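Local coordinates for protein putative Zn-dependent Alcohol Dehydrogenase (Rhodobacter sphaeroides, PDB 3IV6) that binds S-adenosylmethionine in a Rossmann-like domain and, despite its alcohol dehydrogenase name, is probably an S-adenosylmethionine-dependent methyltransferase, at residues I43-S47 / R66-V70; I38-I43 / V144-V148. All coordinates share one frame. Residue numbers count along the deposited sequence, not the author numbering.

Contact 1 (I43-S47 / R66-V70)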
ATOM      1  N   ILE A  43     -15.100  -7.989 -11.910  1.00 27.76           N
ATOM      2  CA  ILE A  43     -15.258  -6.570 -12.203  1.00 27.86           C
ATOM      3  C   ILE A  43     -15.508  -6.395 -13.703  1.00 31.07           C
ATOM      4  O   ILE A  43     -14.769  -6.925 -14.546  1.00 29.64           O
ATOM      5  CB  ILE A  43     -14.065  -5.743 -11.784  1.00 29.09           C
ATOM      6  CG1 ILE A  43     -13.803  -5.914 -10.293  1.00 30.17           C
ATOM      7  CG2 ILE A  43     -14.288  -4.278 -12.165  1.00 25.93           C
ATOM      8  CD1 ILE A  43     -12.592  -5.158  -9.832  1.00 28.27           C
ATOM      9  N   VAL A  44     -16.575  -5.663 -14.034  1.00 32.57           N
ATOM     10  CA  VAL A  44     -17.130  -5.706 -15.397  1.00 35.90           C
ATOM     11  C   VAL A  44     -17.166  -4.312 -15.989  1.00 30.64           C
ATOM     12  O   VAL A  44     -17.063  -3.350 -15.251  1.00 30.72           O
ATOM     13  CB  VAL A  44     -18.545  -6.388 -15.430  1.00 31.34           C
ATOM     14  CG1 VAL A  44     -18.485  -7.715 -14.717  1.00 24.75           C
ATOM     15  CG2 VAL A  44     -19.599  -5.518 -14.764  1.00 29.86           C
ATOM     16  N   PRO A  45     -17.280  -4.194 -17.321  1.00 31.97           N
ATOM     17  CA  PRO A  45     -17.266  -2.818 -17.850  1.00 30.30           C
ATOM     18  C   PRO A  45     -18.371  -1.949 -17.239  1.00 28.14           C
ATOM     19  O   PRO A  45     -19.482  -2.364 -17.046  1.00 26.20           O
ATOM     20  CB  PRO A  45     -17.456  -3.005 -19.372  1.00 31.51           C
ATOM     21  CG  PRO A  45     -17.055  -4.447 -19.638  1.00 25.54           C
ATOM     22  CD  PRO A  45     -17.423  -5.208 -18.383  1.00 24.17           C
ATOM     23  N   GLY A  46     -18.042  -0.728 -16.872  1.00 36.24           N
ATOM     24  CA  GLY A  46     -19.045   0.121 -16.271  1.00 34.54           C
ATOM     25  C   GLY A  46     -18.919   0.231 -14.782  1.00 32.96           C
ATOM     26  O   GLY A  46     -19.477   1.150 -14.196  1.00 40.98           O
ATOM     27  N   SER A  47     -18.188  -0.702 -14.179  1.00 32.32           N
ATOM     28  CA  SER A  47     -17.988  -0.720 -12.733  1.00 37.81           C
ATOM     29  C   SER A  47     -17.193   0.507 -12.328  1.00 33.15           C
ATOM     30  O   SER A  47     -16.318   0.937 -13.090  1.00 28.93           O
ATOM     31  CB  SER A  47     -17.235  -1.981 -12.309  1.00 35.43           C
ATOM     32  OG  SER A  47     -17.980  -3.144 -12.599  1.00 41.05           O
ATOM     33  N   ARG A  66     -10.411  -3.221 -19.166  1.00 30.67           N
ATOM     34  CA  ARG A  66     -11.573  -3.993 -18.782  1.00 21.00           C
ATOM     35  C   ARG A  66     -12.902  -3.228 -18.942  1.00 28.85           C
ATOM     36  O   ARG A  66     -13.978  -3.843 -19.018  1.00 30.16           O
ATOM     37  CB  ARG A  66     -11.398  -4.438 -17.331  1.00 18.51           C
ATOM     38  CG  ARG A  66     -12.595  -5.147 -16.683  1.00 24.23           C
ATOM     39  CD  ARG A  66     -12.922  -6.471 -17.342  1.00 20.83           C
ATOM     40  NE  ARG A  66     -11.752  -7.331 -17.382  1.00 19.55           N
ATOM     41  CZ  ARG A  66     -11.341  -8.006 -16.329  1.00 22.30           C
ATOM     42  NH1 ARG A  66     -12.012  -7.918 -15.195  1.00 21.60           N
ATOM     43  NH2 ARG A  66     -10.267  -8.761 -16.397  1.00 25.02           N
ATOM     44  N   GLY A  67     -12.832  -1.900 -18.998  1.00 29.72           N
ATOM     45  CA  GLY A  67     -14.009  -1.064 -19.185  1.00 31.37           C
ATOM     46  C   GLY A  67     -14.556  -0.391 -17.930  1.00 32.15           C
ATOM     47  O   GLY A  67     -15.669   0.148 -17.925  1.00 30.57           O
ATOM     48  N   ALA A  68     -13.781  -0.437 -16.853  1.00 31.07           N
ATOM     49  CA  ALA A  68     -14.198   0.113 -15.574  1.00 28.11           C
ATOM     50  C   ALA A  68     -13.908   1.579 -15.611  1.00 27.37           C
ATOM     51  O   ALA A  68     -13.039   1.997 -16.353  1.00 28.97           O
ATOM     52  CB  ALA A  68     -13.421  -0.532 -14.431  1.00 30.74           C
ATOM     53  N   SER A  69     -14.659   2.339 -14.812  1.00 29.32           N
ATOM     54  CA  SER A  69     -14.476   3.771 -14.621  1.00 29.46           C
ATOM     55  C   SER A  69     -13.583   3.943 -13.413  1.00 29.56           C
ATOM     56  O   SER A  69     -14.055   3.826 -12.281  1.00 28.85           O
ATOM     57  CB  SER A  69     -15.822   4.456 -14.371  1.00 33.44           C
ATOM     58  OG  SER A  69     -16.356   4.967 -15.578  1.00 39.71           O
ATOM     59  N   VAL A  70     -12.295   4.198 -13.670  1.00 24.31           N
ATOM     60  CA  VAL A  70     -11.245   4.200 -12.646  1.00 21.80           C
ATOM     61  C   VAL A  70     -10.842   5.558 -12.142  1.00 22.16           C
ATOM     62  O   VAL A  70     -10.576   6.463 -12.904  1.00 22.99           O
ATOM     63  CB  VAL A  70      -9.977   3.600 -13.221  1.00 24.10           C
ATOM     64  CG1 VAL A  70      -8.899   3.512 -12.167  1.00 19.15           C
ATOM     65  CG2 VAL A  70     -10.285   2.252 -13.855  1.00 23.50           C
TER
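Residues V44 to S47 form a type II beta turn closed by S47 N to V44 O (3.1 Å), with P45 and G46 at its corners; G46 takes positive phi (102°). Opposite it, G67 leaves helix 57-65 with positive phi (102°) in a Schellman motif. The two bends come closest at P45 and G67, whose CA atoms lie 3.9 Å apart. A CB on G67 would clash with P45 CB, and at these backbone angles would be jammed against the R66 carbonyl in any case. G46 N donates to G67 O at 2.7 Å, and P45 CA adds a CA-H...O contact to the same oxygen at 3.4 Å. Further along, S69 N donates to S47 O at 2.8 Å, the first rung of a ladder that S69 continues with V49. Among the side chains, S47 OG bonds V44 O at 2.8 Å and so braces the turn from within. R66 folds back so that its NH1 reaches I43 O at 3.0 Å; the same nitrogen also bonds L40 O. P45 CG lies 3.2 Å from the backbone carbonyl R66 O, while I43 CG2 is 4.5 Å from A68 CB, a loose apolar contact, both side chains also packing on V49. The arrangement marks the start of adjacent parallel strands 48-52 and 69-74, joined through helix 57-65 as the first beta-alpha-beta crossover of a Rossmann-like sheet, consistent with a class I methyltransferase.

Contact 2 (I38-I43 / V144-V148); sequences IFLENI and VRASV
Helix 33-39 runs out over strand 143-149 and passes into a type II beta turn, L40 to I43, with N42 at positive phi (71°) and I43 N bonded to L40 O at 3.1 Å. The nearest CA atoms, of F39 and R145, are 7.0 Å apart, so side chains bridge the gap. R145 points toward the turn as an extended chain (chi1 m, then t, t, with chi4 174°). Its NH2 donates to F39 O at 3.1 Å and to E41 O at 2.9 Å, and its NH1 to E41 O at 3.0 Å; NE has a weak bond to Q255 on strand 251-258. One arginine thus satisfies the carbonyls of F39 and E41, while L40 O accepts from R66. This joins the segment preceding the first strand to the fifth strand in chain order of a seven-stranded sheet with strand order 3-2-1-4-5-7-6, as in class I methyltransferases. The F39 ring, chi1 near -100°, places CZ 3.6 Å from S147 OG, which meets the ring edge and is hydrogen-bonded to D117. I43 CD1 lies 4.0 Å from R145 NH2. The S147 side chain is about 7 Å from bound S-adenosylmethionine.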
ATOM      1  N   ILE A  38      -6.436 -11.348 -10.984  1.00 20.26           N
ATOM      2  CA  ILE A  38      -7.137 -11.745  -9.775  1.00 23.07           C
ATOM      3  C   ILE A  38      -7.763 -10.561  -9.030  1.00 22.88           C
ATOM      4  O   ILE A  38      -8.834 -10.680  -8.444  1.00 25.44           O
ATOM      5  CB  ILE A  38      -6.188 -12.510  -8.850  1.00 24.48           C
ATOM      6  CG1 ILE A  38      -5.819 -13.847  -9.480  1.00 16.76           C
ATOM      7  CG2 ILE A  38      -6.777 -12.688  -7.447  1.00 20.00           C
ATOM      8  CD1 ILE A  38      -4.550 -14.458  -8.902  1.00 17.69           C
ATOM      9  N   PHE A  39      -7.071  -9.427  -9.050  1.00 23.89           N
ATOM     10  CA  PHE A  39      -7.516  -8.172  -8.441  1.00 22.70           C
ATOM     11  C   PHE A  39      -8.807  -7.700  -9.110  1.00 24.29           C
ATOM     12  O   PHE A  39      -9.562  -6.911  -8.556  1.00 24.65           O
ATOM     13  CB  PHE A  39      -6.420  -7.080  -8.599  1.00 20.51           C
ATOM     14  CG  PHE A  39      -5.583  -6.869  -7.356  1.00 23.09           C
ATOM     15  CD1 PHE A  39      -4.279  -7.316  -7.300  1.00 19.23           C
ATOM     16  CD2 PHE A  39      -6.127  -6.257  -6.227  1.00 21.88           C
ATOM     17  CE1 PHE A  39      -3.526  -7.140  -6.158  1.00 25.32           C
ATOM     18  CE2 PHE A  39      -5.376  -6.078  -5.074  1.00 24.39           C
ATOM     19  CZ  PHE A  39      -4.068  -6.526  -5.035  1.00 25.48           C
ATOM     20  N   LEU A  40      -9.055  -8.209 -10.305  1.00 25.16           N
ATOM     21  CA  LEU A  40     -10.049  -7.632 -11.178  1.00 28.75           C
ATOM     22  C   LEU A  40     -11.187  -8.580 -11.504  1.00 25.68           C
ATOM     23  O   LEU A  40     -12.066  -8.236 -12.271  1.00 27.11           O
ATOM     24  CB  LEU A  40      -9.381  -7.165 -12.484  1.00 29.07           C
ATOM     25  CG  LEU A  40      -8.493  -5.925 -12.417  1.00 22.83           C
ATOM     26  CD1 LEU A  40      -7.892  -5.653 -13.795  1.00 25.11           C
ATOM     27  CD2 LEU A  40      -9.297  -4.771 -11.945  1.00 20.73           C
ATOM     28  N   GLU A  41     -11.160  -9.769 -10.935  1.00 23.98           N
ATOM     29  CA  GLU A  41     -12.179 -10.753 -11.247  1.00 26.29           C
ATOM     30  C   GLU A  41     -13.576 -10.305 -10.884  1.00 27.80           C
ATOM     31  O   GLU A  41     -13.789  -9.780  -9.813  1.00 29.99           O
ATOM     32  CB  GLU A  41     -11.897 -12.054 -10.530  1.00 28.92           C
ATOM     33  CG  GLU A  41     -10.630 -12.723 -10.958  1.00 33.91           C
ATOM     34  CD  GLU A  41     -10.357 -13.961 -10.144  1.00 35.31           C
ATOM     35  OE1 GLU A  41     -11.140 -14.255  -9.207  1.00 35.39           O
ATOM     36  OE2 GLU A  41      -9.356 -14.637 -10.440  1.00 36.80           O
ATOM     37  N   ASN A  42     -14.529 -10.557 -11.775  1.00 28.08           N
ATOM     38  CA  ASN A  42     -15.920 -10.229 -11.516  1.00 30.55           C
ATOM     39  C   ASN A  42     -16.140  -8.743 -11.545  1.00 32.56           C
ATOM     40  O   ASN A  42     -17.226  -8.288 -11.198  1.00 33.57           O
ATOM     41  CB  ASN A  42     -16.381 -10.751 -10.163  1.00 31.63           C
ATOM     42  CG  ASN A  42     -16.313 -12.245 -10.065  1.00 34.79           C
ATOM     43  OD1 ASN A  42     -16.036 -12.930 -11.052  1.00 31.36           O
ATOM     44  ND2 ASN A  42     -16.548 -12.769  -8.862  1.00 36.25           N
ATOM     45  N   ILE A  43     -15.100  -7.989 -11.910  1.00 27.76           N
ATOM     46  CA  ILE A  43     -15.258  -6.570 -12.203  1.00 27.86           C
ATOM     47  C   ILE A  43     -15.508  -6.395 -13.703  1.00 31.07           C
ATOM     48  O   ILE A  43     -14.769  -6.925 -14.546  1.00 29.64           O
ATOM     49  CB  ILE A  43     -14.065  -5.743 -11.784  1.00 29.09           C
ATOM     50  CG1 ILE A  43     -13.803  -5.914 -10.293  1.00 30.17           C
ATOM     51  CG2 ILE A  43     -14.288  -4.278 -12.165  1.00 25.93           C
ATOM     52  CD1 ILE A  43     -12.592  -5.158  -9.832  1.00 28.27           C
ATOM     53  N   VAL A 144     -13.846  -4.228  -0.983  1.00 21.69           N
ATOM     54  CA  VAL A 144     -12.460  -3.772  -0.907  1.00 21.54           C
ATOM     55  C   VAL A 144     -11.603  -4.992  -1.126  1.00 21.66           C
ATOM     56  O   VAL A 144     -11.825  -6.032  -0.500  1.00 22.83           O
ATOM     57  CB  VAL A 144     -12.134  -3.172   0.478  1.00 22.33           C
ATOM     58  CG1 VAL A 144     -10.579  -2.796   0.662  1.00 14.55           C
ATOM     59  CG2 VAL A 144     -13.036  -1.982   0.723  1.00 19.50           C
ATOM     60  N   ARG A 145     -10.639  -4.873  -2.033  1.00 19.34           N
ATOM     61  CA  ARG A 145      -9.642  -5.919  -2.218  1.00 19.79           C
ATOM     62  C   ARG A 145      -8.276  -5.347  -1.913  1.00 21.46           C
ATOM     63  O   ARG A 145      -7.775  -4.425  -2.579  1.00 19.42           O
ATOM     64  CB  ARG A 145      -9.730  -6.488  -3.627  1.00 23.06           C
ATOM     65  CG  ARG A 145     -11.089  -7.148  -3.939  1.00 23.68           C
ATOM     66  CD  ARG A 145     -11.145  -7.613  -5.351  1.00 23.00           C
ATOM     67  NE  ARG A 145     -12.361  -8.376  -5.591  1.00 29.46           N
ATOM     68  CZ  ARG A 145     -12.765  -8.835  -6.780  1.00 30.30           C
ATOM     69  NH1 ARG A 145     -13.905  -9.534  -6.858  1.00 35.68           N
ATOM     70  NH2 ARG A 145     -12.050  -8.612  -7.880  1.00 21.04           N
ATOM     71  N   ALA A 146      -7.684  -5.866  -0.851  1.00 24.03           N
ATOM     72  CA  ALA A 146      -6.393  -5.334  -0.368  1.00 24.56           C
ATOM     73  C   ALA A 146      -5.382  -6.452  -0.091  1.00 19.44           C
ATOM     74  O   ALA A 146      -5.621  -7.306   0.750  1.00 18.87           O
ATOM     75  CB  ALA A 146      -6.601  -4.477   0.892  1.00 18.59           C
ATOM     76  N   SER A 147      -4.273  -6.475  -0.814  1.00 17.56           N
ATOM     77  CA  SER A 147      -3.297  -7.528  -0.575  1.00 18.83           C
ATOM     78  C   SER A 147      -2.281  -7.047   0.450  1.00 24.27           C
ATOM     79  O   SER A 147      -1.988  -5.873   0.510  1.00 23.66           O
ATOM     80  CB  SER A 147      -2.584  -7.815  -1.843  1.00 23.04           C
ATOM     81  OG  SER A 147      -1.835  -6.667  -2.177  1.00 22.03           O
ATOM     82  N   VAL A 148      -1.757  -7.953   1.260  1.00 24.64           N
ATOM     83  CA  VAL A 148      -0.772  -7.601   2.245  1.00 19.78           C
ATOM     84  C   VAL A 148       0.382  -8.584   2.206  1.00 22.38           C
ATOM     85  O   VAL A 148       0.166  -9.768   2.209  1.00 24.53           O
ATOM     86  CB  VAL A 148      -1.357  -7.657   3.634  1.00 22.53           C
ATOM     87  CG1 VAL A 148      -0.342  -7.057   4.645  1.00 21.81           C
ATOM     88  CG2 VAL A 148      -2.672  -6.880   3.662  1.00 14.67           C
TER

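Overall arrangement
From the N terminus, residues 38-43 lead from helix 33-39 through a turn into 43-47 and strand 48-52; I43 belongs to both contacts. Contact 1 closes the short loop of 18 residues through strand 48-52 and helix 57-65 to the start of strand 69-74. Contact 2 closes a far longer loop, 100 residues, that encloses contact 1 entirely and ends on strand 143-149. Their centres are about 13 Å apart, and R66, through L40 O, connects the two directly. Contact 1 joins the lead-ins of the neighbouring strands 48-52 and 69-74, and contact 2 ties the same lead-in segment to the strand between 113-117 and 251-258.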